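Local coordinates for putative calcium binding protein (Streptomyces coelicolor, PDB 3AKA), which binds calcium ions through EF-hand helix-loop-helix sites and probably takes part in calcium-mediated regulation in this bacterium, at residues A29-L34 / A48-A53; E54-G59 / E94-F99; D119-L124 / L133-A138. All coordinates share one frame; numbering follows the deposited sequence.

How the contacts relate
Contacts 1 and 3 hold equivalent places in the two EF-hand pairs: each packs the helix leaving one calcium loop against the helix entering the next. Contact 2 instead joins the pairs, setting helix 44-64, already used by contact 1, against helix 89-107. Contact 1 is the most buried, with leucines and a tyrosine ring; contacts 2 and 3 are partly buried and rely more on small residues, which fits their closer axes. No hydrogen bond crosses any of the three. F99 of contact 2 packs on L49 and A53 of contact 1, and L33 of contact 1 reaches A123 of contact 3, whereas contacts 2 and 3 do not touch.

Contact 1: residues A29-L34 / A48-A53; sequences AAKALL and ALYGGA
Segments A29-L34 and A48-A53 run roughly antiparallel, at 152° between their N-to-C directions, and A30 and Y50 bring their CA atoms to 6.0 Å. The helices belong to a pair of EF-hands: helix 23-37 leaves the first calcium loop, helix 44-64 leads into the second, and this contact packs them together across the linker. At closest approach the segment axes are 9.5 Å apart, a spacing filled by leucine and tyrosine side chains. No hydrogen bond crosses.

The A30 methyl is the small centre of the contact, touching Y50, L49 and, more loosely, A53. A30 CB stands over one face of the Y50 ring, 4.0 Å from its centroid and 22° off the normal, a CH-pi contact displaced toward the CD1-CE1 rim. From another side, L49 CD2 comes to 3.9 Å from A30 CB, and it sits closer still to A30 O, at 3.5 Å. L49 holds its CG opposite the backbone N (chi1 -173°), which carries CD2 across to the other helix, where it also meets L33 and L34. L33 crosses L49 at about a right angle, CD2 to CD2 at 3.8 Å, while L34 slides past in the opposite direction. L34 CD1 then reaches on to Y50 CE2 at 3.6 Å, so L34 bridges the two large residues of the facing segment. Helix 89-107 adds further cover, with F99 against L49 and A103 against L33. At the outer margin the aliphatic start of K31 lies alongside the tyrosine, both pointing the same way, and K31 CB comes within 3.3 Å of Y50 OH.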
loop_
_atom_site.group_PDB
_atom_site.type_symbol
_atom_site.label_atom_id
_atom_site.label_comp_id
_atom_site.label_asym_id
_atom_site.label_seq_id
_atom_site.Cartn_x
_atom_site.Cartn_y
_atom_site.Cartn_z
ATOM N N ALA A 29 6.370 5.111 4.764
ATOM C CA ALA A 29 5.072 4.465 4.925
ATOM C C ALA A 29 5.154 3.338 5.961
ATOM O O ALA A 29 4.292 3.202 6.834
ATOM C CB ALA A 29 4.547 3.925 3.562
ATOM N N ALA A 30 6.213 2.537 5.873
ATOM C CA ALA A 30 6.426 1.448 6.841
ATOM C C ALA A 30 6.559 2.028 8.263
ATOM O O ALA A 30 5.917 1.558 9.214
ATOM C CB ALA A 30 7.682 0.658 6.465
ATOM N N LYS A 31 7.382 3.060 8.381
ATOM C CA LYS A 31 7.612 3.743 9.669
ATOM C C LYS A 31 6.281 4.278 10.239
ATOM O O LYS A 31 6.007 4.129 11.430
ATOM C CB LYS A 31 8.610 4.886 9.497
ATOM C CG LYS A 31 8.965 5.584 10.787
ATOM C CD LYS A 31 9.996 6.678 10.507
ATOM C CE LYS A 31 9.520 7.997 11.085
ATOM N NZ LYS A 31 10.641 8.996 11.327
ATOM N N ALA A 32 5.454 4.868 9.375
ATOM C CA ALA A 32 4.160 5.425 9.830
ATOM C C ALA A 32 3.226 4.341 10.350
ATOM O O ALA A 32 2.529 4.528 11.357
ATOM C CB ALA A 32 3.483 6.186 8.688
ATOM N N LEU A 33 3.172 3.217 9.632
ATOM C CA LEU A 33 2.260 2.142 10.033
ATOM C C LEU A 33 2.695 1.562 11.367
ATOM O O LEU A 33 1.872 1.330 12.239
ATOM C CB LEU A 33 2.154 1.053 8.965
ATOM C CG LEU A 33 1.155 -0.065 9.262
ATOM C CD1 LEU A 33 -0.271 0.416 9.160
ATOM C CD2 LEU A 33 1.378 -1.261 8.324
ATOM N N LEU A 34 3.999 1.340 11.539
ATOM C CA LEU A 34 4.512 0.779 12.777
ATOM C C LEU A 34 4.232 1.713 13.967
ATOM O O LEU A 34 3.845 1.270 15.047
ATOM C CB LEU A 34 6.013 0.497 12.634
ATOM C CG LEU A 34 6.319 -0.624 11.630
ATOM C CD1 LEU A 34 7.818 -0.719 11.288
ATOM C CD2 LEU A 34 5.809 -1.989 12.146
ATOM N N ALA A 48 9.803 -7.351 8.913
ATOM C CA ALA A 48 9.054 -7.943 7.823
ATOM C C ALA A 48 8.368 -6.832 7.025
ATOM O O ALA A 48 8.270 -6.912 5.807
ATOM C CB ALA A 48 8.022 -8.993 8.341
ATOM N N LEU A 49 7.880 -5.802 7.714
ATOM C CA LEU A 49 7.211 -4.704 7.011
ATOM C C LEU A 49 8.219 -3.897 6.161
ATOM O O LEU A 49 7.953 -3.584 4.999
ATOM C CB LEU A 49 6.475 -3.781 8.009
ATOM C CG LEU A 49 5.622 -2.704 7.274
ATOM C CD1 LEU A 49 4.454 -3.357 6.551
ATOM C CD2 LEU A 49 5.117 -1.706 8.275
ATOM N N TYR A 50 9.365 -3.567 6.731
ATOM C CA TYR A 50 10.431 -2.886 5.934
ATOM C C TYR A 50 10.926 -3.736 4.753
ATOM O O TYR A 50 11.122 -3.228 3.652
ATOM C CB TYR A 50 11.618 -2.483 6.845
ATOM C CG TYR A 50 11.408 -1.199 7.602
ATOM C CD1 TYR A 50 11.456 0.028 6.925
ATOM C CD2 TYR A 50 11.172 -1.193 8.981
ATOM C CE1 TYR A 50 11.250 1.241 7.596
ATOM C CE2 TYR A 50 10.972 0.027 9.680
ATOM C CZ TYR A 50 11.025 1.236 8.964
ATOM O OH TYR A 50 10.856 2.442 9.604
ATOM N N GLY A 51 11.128 -5.041 4.958
ATOM C CA GLY A 51 11.524 -5.901 3.837
ATOM C C GLY A 51 10.479 -5.954 2.728
ATOM O O GLY A 51 10.813 -5.895 1.527
ATOM N N GLY A 52 9.209 -6.018 3.125
ATOM C CA GLY A 52 8.094 -6.068 2.174
ATOM C C GLY A 52 7.975 -4.758 1.400
ATOM O O GLY A 52 7.719 -4.761 0.203
ATOM N N ALA A 53 8.163 -3.649 2.111
ATOM C CA ALA A 53 8.087 -2.312 1.518
ATOM C C ALA A 53 9.214 -2.162 0.518
ATOM O O ALA A 53 9.004 -1.669 -0.590
ATOM C CB ALA A 53 8.167 -1.238 2.626
#

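Contact 2: residues E54-G59 / E94-F99; sequences EALWQG and EIARPF
R97 NE donates to E94 OE1 at 2.8 Å, nearly straight at 168°, and R97 NH2 reaches E94 OE2 at 2.9 Å. The guanidinium grips the carboxylate side-on, one nitrogen to each oxygen, with both acceptors close to its own plane but tilted from that of the carboxylate. This salt bridge lies within segment 94-99; what faces segment 54-59 is apolar.

The two segments run nearly antiparallel, 162° between their N-to-C directions, their axes 7.9 Å apart at closest approach. Small A96 and G59 permit this spacing: the backbones come nearest at L56 and A96, 5.2 Å between CA atoms, and G59 offers bare backbone to I95, whose CG2, 3.7 Å from G59 CA, fills the side where a side chain would point. L56 sets its CG anti to the backbone N (chi1 174°), and its two branches divide the work. L56 CD1 rests on A96 CB at 3.7 Å, and L56 CD2 approaches F99 CD2 obliquely at 4.1 Å. Shortening L56 to an alanine would remove both methyls, which is likely to open a gap opposite A96 and leave the F99 ring without its contact from this segment.

The contact ties helix 44-64, which enters the second EF-hand loop, to helix 89-107, which enters the third. F26 of helix 23-37 packs on L56, F158 of helix 151-161 touches A96, and R97 NH1 makes a salt bridge to E151.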
loop_
_atom_site.group_PDB
_atom_site.type_symbol
_atom_site.label_atom_id
_atom_site.label_comp_id
_atom_site.label_asym_id
_atom_site.label_seq_id
_atom_site.Cartn_x
_atom_site.Cartn_y
_atom_site.Cartn_z
ATOM N N GLU A 54 10.395 -2.648 0.881
ATOM C CA GLU A 54 11.576 -2.549 0.001
ATOM C C GLU A 54 11.364 -3.375 -1.273
ATOM O O GLU A 54 11.707 -2.936 -2.372
ATOM C CB GLU A 54 12.819 -3.020 0.754
ATOM C CG GLU A 54 14.017 -3.454 -0.132
ATOM C CD GLU A 54 14.567 -2.381 -1.003
ATOM O OE1 GLU A 54 14.377 -1.187 -0.680
ATOM O OE2 GLU A 54 15.214 -2.747 -2.028
ATOM N N ALA A 55 10.779 -4.560 -1.114
ATOM C CA ALA A 55 10.437 -5.419 -2.256
ATOM C C ALA A 55 9.408 -4.767 -3.216
ATOM O O ALA A 55 9.501 -4.921 -4.447
ATOM C CB ALA A 55 9.948 -6.801 -1.748
ATOM N N LEU A 56 8.417 -4.078 -2.659
ATOM C CA LEU A 56 7.412 -3.425 -3.489
ATOM C C LEU A 56 8.028 -2.234 -4.252
ATOM O O LEU A 56 7.769 -2.073 -5.441
ATOM C CB LEU A 56 6.191 -3.009 -2.661
ATOM C CG LEU A 56 5.071 -2.179 -3.330
ATOM C CD1 LEU A 56 4.493 -2.867 -4.567
ATOM C CD2 LEU A 56 3.987 -1.889 -2.309
ATOM N N TRP A 57 8.827 -1.412 -3.565
ATOM C CA TRP A 57 9.595 -0.353 -4.244
ATOM C C TRP A 57 10.398 -0.938 -5.433
ATOM O O TRP A 57 10.399 -0.385 -6.524
ATOM C CB TRP A 57 10.551 0.341 -3.247
ATOM C CG TRP A 57 11.755 0.990 -3.953
ATOM C CD1 TRP A 57 13.058 0.592 -3.883
ATOM C CD2 TRP A 57 11.720 2.100 -4.862
ATOM N NE1 TRP A 57 13.846 1.391 -4.693
ATOM C CE2 TRP A 57 13.043 2.319 -5.313
ATOM C CE3 TRP A 57 10.692 2.910 -5.360
ATOM C CZ2 TRP A 57 13.371 3.344 -6.231
ATOM C CZ3 TRP A 57 11.011 3.927 -6.263
ATOM C CH2 TRP A 57 12.345 4.140 -6.684
ATOM N N GLN A 58 11.098 -2.046 -5.212
ATOM C CA GLN A 58 11.928 -2.626 -6.301
ATOM C C GLN A 58 11.114 -3.123 -7.488
ATOM O O GLN A 58 11.530 -2.985 -8.655
ATOM C CB GLN A 58 12.844 -3.733 -5.765
ATOM C CG GLN A 58 13.877 -3.261 -4.732
ATOM C CD GLN A 58 14.942 -2.280 -5.282
ATOM O OE1 GLN A 58 15.640 -1.609 -4.506
ATOM N NE2 GLN A 58 15.063 -2.191 -6.609
ATOM N N GLY A 59 9.951 -3.707 -7.194
ATOM C CA GLY A 59 8.985 -4.120 -8.217
ATOM C C GLY A 59 8.455 -2.964 -9.035
ATOM O O GLY A 59 8.417 -3.015 -10.279
ATOM N N GLU A 94 1.014 -9.307 -6.677
ATOM C CA GLU A 94 1.922 -10.308 -6.085
ATOM C C GLU A 94 3.257 -9.703 -5.645
ATOM O O GLU A 94 3.828 -10.102 -4.619
ATOM C CB GLU A 94 2.134 -11.501 -7.028
ATOM C CG GLU A 94 0.842 -12.274 -7.349
ATOM C CD GLU A 94 0.241 -12.999 -6.139
ATOM O OE1 GLU A 94 0.971 -13.358 -5.177
ATOM O OE2 GLU A 94 -0.984 -13.206 -6.151
ATOM N N ILE A 95 3.751 -8.734 -6.408
ATOM C CA ILE A 95 4.939 -7.997 -5.990
ATOM C C ILE A 95 4.673 -7.378 -4.592
ATOM O O ILE A 95 5.534 -7.422 -3.714
ATOM C CB ILE A 95 5.312 -6.898 -7.009
ATOM C CG1 ILE A 95 5.907 -7.540 -8.283
ATOM C CG2 ILE A 95 6.290 -5.887 -6.374
ATOM C CD1 ILE A 95 6.043 -6.553 -9.476
ATOM N N ALA A 96 3.461 -6.846 -4.411
ATOM C CA ALA A 96 3.056 -6.167 -3.160
ATOM C C ALA A 96 2.662 -7.121 -2.044
ATOM O O ALA A 96 2.469 -6.712 -0.895
ATOM C CB ALA A 96 1.891 -5.205 -3.463
ATOM N N ARG A 97 2.530 -8.406 -2.366
ATOM C CA ARG A 97 1.988 -9.349 -1.383
ATOM C C ARG A 97 2.774 -9.422 -0.050
ATOM O O ARG A 97 2.151 -9.363 1.005
ATOM C CB ARG A 97 1.758 -10.747 -1.967
ATOM C CG ARG A 97 0.901 -11.587 -1.005
ATOM C CD ARG A 97 0.690 -13.017 -1.484
ATOM N NE ARG A 97 -0.238 -13.103 -2.612
ATOM C CZ ARG A 97 -1.562 -13.232 -2.511
ATOM N NH1 ARG A 97 -2.157 -13.239 -1.335
ATOM N NH2 ARG A 97 -2.299 -13.335 -3.605
ATOM N N PRO A 98 4.118 -9.583 -0.099
ATOM C CA PRO A 98 4.865 -9.588 1.179
ATOM C C PRO A 98 4.577 -8.346 2.002
ATOM O O PRO A 98 4.351 -8.472 3.196
ATOM C CB PRO A 98 6.336 -9.610 0.748
ATOM C CG PRO A 98 6.296 -10.196 -0.638
ATOM C CD PRO A 98 5.012 -9.788 -1.257
ATOM N N PHE A 99 4.632 -7.157 1.385
ATOM C CA PHE A 99 4.294 -5.907 2.092
ATOM C C PHE A 99 2.888 -5.961 2.732
ATOM O O PHE A 99 2.717 -5.611 3.922
ATOM C CB PHE A 99 4.387 -4.679 1.172
ATOM C CG PHE A 99 3.981 -3.392 1.855
ATOM C CD1 PHE A 99 4.789 -2.827 2.851
ATOM C CD2 PHE A 99 2.786 -2.770 1.523
ATOM C CE1 PHE A 99 4.408 -1.645 3.489
ATOM C CE2 PHE A 99 2.391 -1.567 2.155
ATOM C CZ PHE A 99 3.192 -1.012 3.142
#

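Contact 3: residues D119-L124 / L133-A138; sequences DTARAL and LARQAA
Segments D119-L124 and L133-A138 meet at 128° between their N-to-C directions, their axes 8.1 Å apart at the nearest point, with A121 and A134 pairing at 4.9 Å between CA atoms. Helix 117-126 leaves the third EF-hand loop and helix 131-141 enters the fourth, so the contact closes the second pair of hands across a short linker.

Alanines make this close crossing possible. A121 CB sits 3.6 Å from A134 O, and the exchange is reciprocal, for A134 CB lies equally near A121 O. One turn on, A138 CB nudges against the backbone at A121 N, 3.5 Å away, and also meets A121 CB at 3.7 Å. T120 adds its carbon side to the same methyl, while its OG1 is bonded back to T116 O. L124 is the one long apolar side chain involved: with CG beside its backbone N (chi1 -67°), it lays CD1 against A137 CB at 3.7 Å, near the backbone of A134 and A138, and its CB rests on A134 CB.

The charges are placed elsewhere. D119, by sequence probably twelfth in the third loop, takes R122 NH1 on OD1 at 3.0 Å, from above the carboxylate plane, and R122 also pairs with E36; R135 turns to E131. With no polar bond spanning the crossing, what joins these helices here is the fit of methyl groups against backbone, a match of shape rather than of charge.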
loop_
_atom_site.group_PDB
_atom_site.type_symbol
_atom_site.label_atom_id
_atom_site.label_comp_id
_atom_site.label_asym_id
_atom_site.label_seq_id
_atom_site.Cartn_x
_atom_site.Cartn_y
_atom_site.Cartn_z
ATOM N N ASP A 119 -9.222 -1.084 12.484
ATOM C CA ASP A 119 -7.771 -1.107 12.357
ATOM C C ASP A 119 -7.286 -1.048 10.903
ATOM O O ASP A 119 -6.174 -0.535 10.617
ATOM C CB ASP A 119 -7.202 -2.309 13.115
ATOM C CG ASP A 119 -7.345 -2.159 14.628
ATOM O OD1 ASP A 119 -7.449 -1.014 15.117
ATOM O OD2 ASP A 119 -7.320 -3.200 15.323
ATOM N N THR A 120 -8.120 -1.535 9.985
ATOM C CA THR A 120 -7.840 -1.347 8.560
ATOM C C THR A 120 -7.899 0.139 8.261
ATOM O O THR A 120 -7.023 0.655 7.582
ATOM C CB THR A 120 -8.818 -2.146 7.648
ATOM O OG1 THR A 120 -8.674 -3.542 7.944
ATOM C CG2 THR A 120 -8.479 -1.945 6.170
ATOM N N ALA A 121 -8.902 0.820 8.801
ATOM C CA ALA A 121 -8.989 2.293 8.650
ATOM C C ALA A 121 -7.747 3.015 9.222
ATOM O O ALA A 121 -7.173 3.924 8.582
ATOM C CB ALA A 121 -10.307 2.809 9.213
ATOM N N ARG A 122 -7.253 2.539 10.361
ATOM C CA ARG A 122 -6.023 3.072 10.954
ATOM C C ARG A 122 -4.809 2.920 10.038
ATOM O O ARG A 122 -3.984 3.842 9.913
ATOM C CB ARG A 122 -5.741 2.405 12.305
ATOM C CG ARG A 122 -6.619 2.944 13.469
ATOM C CD ARG A 122 -6.471 2.083 14.716
ATOM N NE ARG A 122 -5.128 2.202 15.272
ATOM C CZ ARG A 122 -4.625 1.397 16.196
ATOM N NH1 ARG A 122 -5.355 0.392 16.662
ATOM N NH2 ARG A 122 -3.395 1.609 16.663
ATOM N N ALA A 123 -4.702 1.745 9.418
ATOM C CA ALA A 123 -3.633 1.459 8.470
ATOM C C ALA A 123 -3.676 2.446 7.298
ATOM O O ALA A 123 -2.656 3.038 6.928
ATOM C CB ALA A 123 -3.728 0.004 7.970
ATOM N N LEU A 124 -4.869 2.642 6.745
ATOM C CA LEU A 124 -5.037 3.542 5.628
ATOM C C LEU A 124 -4.619 4.964 5.998
ATOM O O LEU A 124 -3.947 5.652 5.189
ATOM C CB LEU A 124 -6.494 3.463 5.125
ATOM C CG LEU A 124 -6.842 2.114 4.492
ATOM C CD1 LEU A 124 -8.291 2.160 4.046
ATOM C CD2 LEU A 124 -5.919 1.850 3.316
ATOM N N LEU A 133 -12.554 9.247 4.891
ATOM C CA LEU A 133 -12.442 8.406 3.706
ATOM C C LEU A 133 -11.882 7.016 4.052
ATOM O O LEU A 133 -12.260 6.011 3.434
ATOM C CB LEU A 133 -11.564 9.091 2.655
ATOM C CG LEU A 133 -11.409 8.350 1.314
ATOM C CD1 LEU A 133 -12.781 8.061 0.635
ATOM C CD2 LEU A 133 -10.474 9.085 0.353
ATOM N N ALA A 134 -10.976 6.980 5.023
ATOM C CA ALA A 134 -10.353 5.722 5.446
ATOM C C ALA A 134 -11.383 4.783 6.065
ATOM O O ALA A 134 -11.302 3.578 5.870
ATOM C CB ALA A 134 -9.203 5.978 6.409
ATOM N N ARG A 135 -12.348 5.336 6.801
ATOM C CA ARG A 135 -13.419 4.541 7.386
ATOM C C ARG A 135 -14.284 3.947 6.276
ATOM O O ARG A 135 -14.652 2.762 6.321
ATOM C CB ARG A 135 -14.288 5.388 8.308
ATOM C CG ARG A 135 -13.618 5.734 9.629
ATOM C CD ARG A 135 -14.614 6.297 10.628
ATOM N NE ARG A 135 -13.943 7.322 11.405
ATOM C CZ ARG A 135 -14.106 8.630 11.217
ATOM N NH1 ARG A 135 -14.974 9.107 10.329
ATOM N NH2 ARG A 135 -13.436 9.458 11.961
ATOM N N GLN A 136 -14.599 4.776 5.277
ATOM C CA GLN A 136 -15.376 4.345 4.134
ATOM C C GLN A 136 -14.636 3.269 3.334
ATOM O O GLN A 136 -15.236 2.259 2.952
ATOM C CB GLN A 136 -15.745 5.574 3.286
ATOM C CG GLN A 136 -16.415 5.292 1.962
ATOM C CD GLN A 136 -16.571 6.572 1.141
ATOM O OE1 GLN A 136 -16.937 7.627 1.676
ATOM N NE2 GLN A 136 -16.255 6.494 -0.149
ATOM N N ALA A 137 -13.342 3.472 3.086
ATOM C CA ALA A 137 -12.556 2.473 2.332
ATOM C C ALA A 137 -12.400 1.154 3.095
ATOM O O ALA A 137 -12.481 0.076 2.496
ATOM C CB ALA A 137 -11.199 3.025 1.989
ATOM N N ALA A 138 -12.137 1.255 4.400
ATOM C CA ALA A 138 -12.000 0.065 5.247
ATOM C C ALA A 138 -13.260 -0.785 5.183
ATOM O O ALA A 138 -13.170 -1.987 5.004
ATOM C CB ALA A 138 -11.636 0.428 6.689
#